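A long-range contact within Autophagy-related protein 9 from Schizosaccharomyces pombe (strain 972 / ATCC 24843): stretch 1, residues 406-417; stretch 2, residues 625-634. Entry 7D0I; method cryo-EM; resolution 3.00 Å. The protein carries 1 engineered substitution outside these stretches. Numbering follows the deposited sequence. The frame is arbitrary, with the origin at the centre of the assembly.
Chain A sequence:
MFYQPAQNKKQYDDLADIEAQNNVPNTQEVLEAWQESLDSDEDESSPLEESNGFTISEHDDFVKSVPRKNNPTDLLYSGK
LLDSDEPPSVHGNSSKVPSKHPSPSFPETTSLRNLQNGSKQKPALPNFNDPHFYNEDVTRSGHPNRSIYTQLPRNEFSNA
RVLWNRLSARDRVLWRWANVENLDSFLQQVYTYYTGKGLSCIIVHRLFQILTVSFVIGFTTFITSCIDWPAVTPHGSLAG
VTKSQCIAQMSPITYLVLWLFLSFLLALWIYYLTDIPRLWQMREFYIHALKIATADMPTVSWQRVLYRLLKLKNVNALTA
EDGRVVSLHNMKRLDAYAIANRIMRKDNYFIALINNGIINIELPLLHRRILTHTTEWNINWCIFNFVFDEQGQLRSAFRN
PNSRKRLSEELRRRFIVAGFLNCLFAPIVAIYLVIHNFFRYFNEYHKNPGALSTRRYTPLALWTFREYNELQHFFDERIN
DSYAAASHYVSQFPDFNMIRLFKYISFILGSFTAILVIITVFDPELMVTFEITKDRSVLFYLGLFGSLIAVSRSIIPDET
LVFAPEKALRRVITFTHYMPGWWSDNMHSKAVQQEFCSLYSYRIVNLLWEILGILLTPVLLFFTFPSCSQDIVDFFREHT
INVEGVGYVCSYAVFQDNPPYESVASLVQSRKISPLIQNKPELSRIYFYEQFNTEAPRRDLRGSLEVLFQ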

# COMPACT_ATOMS: atom_id res chain seq x y z
N ARG A 406 42.25 9.11 40.60
CA ARG A 406 41.96 8.46 41.87
C ARG A 406 41.01 7.29 41.68
O ARG A 406 41.22 6.21 42.24
CB ARG A 406 41.38 9.47 42.86
CG ARG A 406 40.95 8.87 44.17
CD ARG A 406 40.41 9.93 45.11
NE ARG A 406 39.34 10.71 44.49
CZ ARG A 406 38.05 10.46 44.67
NH1 ARG A 406 37.14 11.22 44.07
NH2 ARG A 406 37.66 9.47 45.45
N LEU A 407 39.95 7.49 40.89
CA LEU A 407 38.99 6.43 40.65
C LEU A 407 39.61 5.30 39.84
O LEU A 407 39.37 4.12 40.13
CB LEU A 407 37.77 6.98 39.94
CG LEU A 407 37.06 8.12 40.66
CD1 LEU A 407 35.96 8.64 39.79
CD2 LEU A 407 36.52 7.64 41.97
N SER A 408 40.41 5.63 38.85
CA SER A 408 41.06 4.62 38.03
C SER A 408 42.15 3.89 38.74
O SER A 408 42.84 3.09 38.11
CB SER A 408 41.62 5.26 36.77
OG SER A 408 42.82 4.62 36.37
N GLU A 409 42.34 4.15 40.02
CA GLU A 409 43.24 3.36 40.84
C GLU A 409 42.56 2.74 42.04
O GLU A 409 43.09 1.78 42.61
CB GLU A 409 44.43 4.21 41.32
CG GLU A 409 45.65 3.40 41.72
CD GLU A 409 46.86 4.27 42.00
OE1 GLU A 409 46.73 5.51 41.93
OE2 GLU A 409 47.93 3.71 42.30
N GLU A 410 41.41 3.26 42.46
CA GLU A 410 40.55 2.54 43.39
C GLU A 410 39.73 1.47 42.70
O GLU A 410 39.02 0.73 43.38
CB GLU A 410 39.62 3.51 44.11
CG GLU A 410 40.33 4.56 44.94
CD GLU A 410 39.37 5.46 45.69
OE1 GLU A 410 38.15 5.34 45.49
OE2 GLU A 410 39.85 6.30 46.49
N LEU A 411 39.81 1.38 41.37
CA LEU A 411 39.13 0.33 40.64
C LEU A 411 40.01 -0.88 40.40
O LEU A 411 39.51 -2.00 40.30
CB LEU A 411 38.62 0.87 39.30
CG LEU A 411 37.70 -0.04 38.48
CD1 LEU A 411 36.57 -0.54 39.34
CD2 LEU A 411 37.15 0.70 37.29
N ARG A 412 41.33 -0.69 40.31
CA ARG A 412 42.22 -1.84 40.25
C ARG A 412 42.28 -2.55 41.60
O ARG A 412 42.38 -3.78 41.66
CB ARG A 412 43.61 -1.41 39.81
CG ARG A 412 43.61 -0.59 38.54
CD ARG A 412 45.01 -0.42 37.97
NE ARG A 412 45.00 0.46 36.81
CZ ARG A 412 46.01 0.59 35.96
NH1 ARG A 412 47.12 -0.10 36.14
NH2 ARG A 412 45.91 1.42 34.93
N ARG A 413 42.21 -1.79 42.69
CA ARG A 413 42.17 -2.39 44.01
C ARG A 413 40.84 -3.07 44.32
O ARG A 413 40.67 -3.57 45.43
CB ARG A 413 42.48 -1.34 45.08
CG ARG A 413 43.77 -0.59 44.83
CD ARG A 413 44.21 0.21 46.06
NE ARG A 413 43.17 1.08 46.58
CZ ARG A 413 42.48 0.85 47.69
NH1 ARG A 413 42.73 -0.24 48.41
NH2 ARG A 413 41.55 1.70 48.09
N ARG A 414 39.90 -3.06 43.37
CA ARG A 414 38.71 -3.90 43.43
C ARG A 414 38.84 -5.13 42.55
O ARG A 414 38.43 -6.22 42.95
CB ARG A 414 37.48 -3.11 43.01
CG ARG A 414 37.20 -1.91 43.86
CD ARG A 414 35.97 -1.19 43.37
NE ARG A 414 34.76 -1.98 43.53
CZ ARG A 414 34.03 -2.00 44.63
NH1 ARG A 414 32.94 -2.75 44.70
NH2 ARG A 414 34.38 -1.26 45.67
N PHE A 415 39.39 -4.97 41.35
CA PHE A 415 39.67 -6.11 40.50
C PHE A 415 40.59 -7.10 41.20
O PHE A 415 40.41 -8.31 41.08
CB PHE A 415 40.29 -5.65 39.18
CG PHE A 415 39.31 -5.00 38.24
CD1 PHE A 415 37.98 -5.36 38.25
CD2 PHE A 415 39.73 -4.03 37.36
CE1 PHE A 415 37.09 -4.77 37.38
CE2 PHE A 415 38.84 -3.44 36.49
CZ PHE A 415 37.53 -3.80 36.51
N ILE A 416 41.56 -6.60 41.96
CA ILE A 416 42.50 -7.49 42.63
C ILE A 416 41.80 -8.27 43.74
O ILE A 416 42.02 -9.48 43.89
CB ILE A 416 43.70 -6.69 43.16
CG1 ILE A 416 44.51 -6.13 41.99
CG2 ILE A 416 44.57 -7.56 44.04
CD1 ILE A 416 44.97 -7.18 41.01
N VAL A 417 40.97 -7.60 44.53
CA VAL A 417 40.26 -8.28 45.61
C VAL A 417 39.30 -9.32 45.04
O VAL A 417 39.17 -10.43 45.58
CB VAL A 417 39.52 -7.27 46.49
CG1 VAL A 417 38.72 -7.98 47.56
CG2 VAL A 417 40.51 -6.32 47.13
N PHE A 625 41.87 -7.08 33.20
CA PHE A 625 40.93 -6.06 33.67
C PHE A 625 41.64 -4.85 34.27
O PHE A 625 41.24 -3.72 33.95
CB PHE A 625 39.94 -6.67 34.67
CG PHE A 625 38.80 -7.39 34.01
CD1 PHE A 625 38.69 -7.44 32.64
CD2 PHE A 625 37.83 -8.01 34.78
CE1 PHE A 625 37.64 -8.11 32.05
CE2 PHE A 625 36.79 -8.67 34.19
CZ PHE A 625 36.69 -8.72 32.83
N PRO A 626 42.64 -4.99 35.14
CA PRO A 626 43.29 -3.78 35.67
C PRO A 626 43.87 -2.89 34.59
O PRO A 626 43.72 -1.67 34.66
CB PRO A 626 44.37 -4.35 36.59
CG PRO A 626 43.84 -5.64 37.02
CD PRO A 626 43.16 -6.20 35.81
N SER A 627 44.53 -3.47 33.59
CA SER A 627 45.07 -2.67 32.50
C SER A 627 44.00 -1.89 31.76
O SER A 627 44.32 -0.90 31.10
CB SER A 627 45.81 -3.58 31.51
OG SER A 627 44.90 -4.39 30.80
N CYS A 628 42.74 -2.31 31.86
CA CYS A 628 41.63 -1.62 31.22
C CYS A 628 40.81 -0.80 32.20
O CYS A 628 39.69 -0.40 31.88
CB CYS A 628 40.74 -2.62 30.49
SG CYS A 628 41.51 -3.46 29.10
N SER A 629 41.34 -0.55 33.40
CA SER A 629 40.56 0.17 34.40
C SER A 629 40.38 1.63 34.01
O SER A 629 39.26 2.15 34.01
CB SER A 629 41.23 0.06 35.76
OG SER A 629 42.51 0.64 35.73
N GLN A 630 41.48 2.30 33.65
CA GLN A 630 41.42 3.71 33.28
C GLN A 630 40.32 3.97 32.26
O GLN A 630 39.41 4.76 32.50
CB GLN A 630 42.77 4.17 32.74
CG GLN A 630 42.87 5.66 32.52
CD GLN A 630 42.86 6.44 33.81
OE1 GLN A 630 43.75 6.28 34.65
NE2 GLN A 630 41.86 7.28 33.99
N ASP A 631 40.40 3.28 31.12
CA ASP A 631 39.38 3.42 30.07
C ASP A 631 37.98 3.35 30.65
O ASP A 631 37.13 4.20 30.35
CB ASP A 631 39.56 2.33 29.01
CG ASP A 631 40.71 2.62 28.08
OD1 ASP A 631 41.10 3.80 27.97
OD2 ASP A 631 41.21 1.67 27.44
N ILE A 632 37.73 2.36 31.50
CA ILE A 632 36.39 2.18 32.06
C ILE A 632 35.93 3.47 32.72
O ILE A 632 34.84 3.98 32.43
CB ILE A 632 36.37 1.00 33.04
CG1 ILE A 632 36.51 -0.31 32.28
CG2 ILE A 632 35.10 1.01 33.84
CD1 ILE A 632 36.85 -1.47 33.14
N VAL A 633 36.77 4.04 33.59
CA VAL A 633 36.41 5.30 34.23
C VAL A 633 36.09 6.35 33.18
O VAL A 633 35.03 7.00 33.23
CB VAL A 633 37.54 5.76 35.16
CG1 VAL A 633 37.23 7.13 35.71
CG2 VAL A 633 37.72 4.78 36.28
N ASP A 634 36.96 6.50 32.19
CA ASP A 634 36.72 7.49 31.15
C ASP A 634 35.42 7.19 30.42
O ASP A 634 34.67 8.11 30.08
CB ASP A 634 37.89 7.54 30.18
CG ASP A 634 39.14 8.09 30.81
OD1 ASP A 634 39.84 7.34 31.51
OD2 ASP A 634 39.41 9.30 30.63

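This is a mixed polar and apolar contact between two largely helical segments, in which a strip of apolar side chains packs alongside two side-chain hydrogen bonds that tie together segments more than 200 residues apart in sequence. The helical segment at 406-410 and the helix at 629-634 run in broadly opposed directions, at 129°, and their axes come within 8.5 Å. The backbones come close at Ser408, whose small side chain points toward the other stretch: its CA is 4.8 Å from Gln630 CA. Farther along, the CA atoms of Arg412 and Pro626 lie 5.1 Å apart, so the register runs in opposite senses along the two chains.

At the first of these close points, Ser408 OG donates a short hydrogen bond to Gln630 OE1, at 2.6 Å. The CA-to-CB bond of Gln630 points sideways, but its chain, t at chi1 and p at chi2, brings the amide nearer to the other stretch. The two ends of that amide serve different partners: while OE1 accepts from Ser408, Gln630 NE2 donates to Asp634 OD1 at 3.2 Å with a nearly straight angle of 169°. An amide suits this place because it carries an acceptor and a donor on one carbon.

The second polar link joins Arg412 and Ser629. Arg412 also starts sideways, and its long side chain carries NE to 2.7 Å from Ser629 OG, which lies near the guanidinium plane, where N-H groups point. The angle of 133° makes the bond somewhat bent. Ser629 OG in turn donates to Pro626 O at 2.8 Å, so the hydroxyl accepts from one stretch while donating within its own. Pro626 O sits over a face of the guanidinium, 3.3 Å from Arg412 NE, but the angle is too poor for a hydrogen bond. Pro626 O also accepts from the backbone Ser629 N at 2.9 Å.

The apolar packing centres on Leu411, Phe415 and Val633, all buried with CA-to-CB bonds directed toward the other stretch. Val633 CG2 lies 3.8 Å from Ser408 CA and 4.2 Å from Leu411 CD2; the same leucine methyl reaches Ile632 CG2 at 4.0 Å. Branched side chains fit here because their methyl groups can fill gaps between the two stretches without needing polar partners. Leu407 adds a looser contact, its CB 4.3 Å from Val633 CG1.

Phe415, with the largest covered area of any residue in the contact, offers a broad surface to several neighbours. Phe625 CB lies over one face, 3.8 Å from the centroid of the Phe415 ring and only 14° off its normal, a CH-pi contact. Ile632 CD1 approaches the ring edge, 4.2 Å from Phe415 CZ. The two phenylalanine rings meet obliquely, their centroids 5.4 Å apart and their planes at 45°. Pro626 completes this end with its compact ring: its CG lies 4.2 Å from Phe415 CB and 4.4 Å from Ile416 CD1.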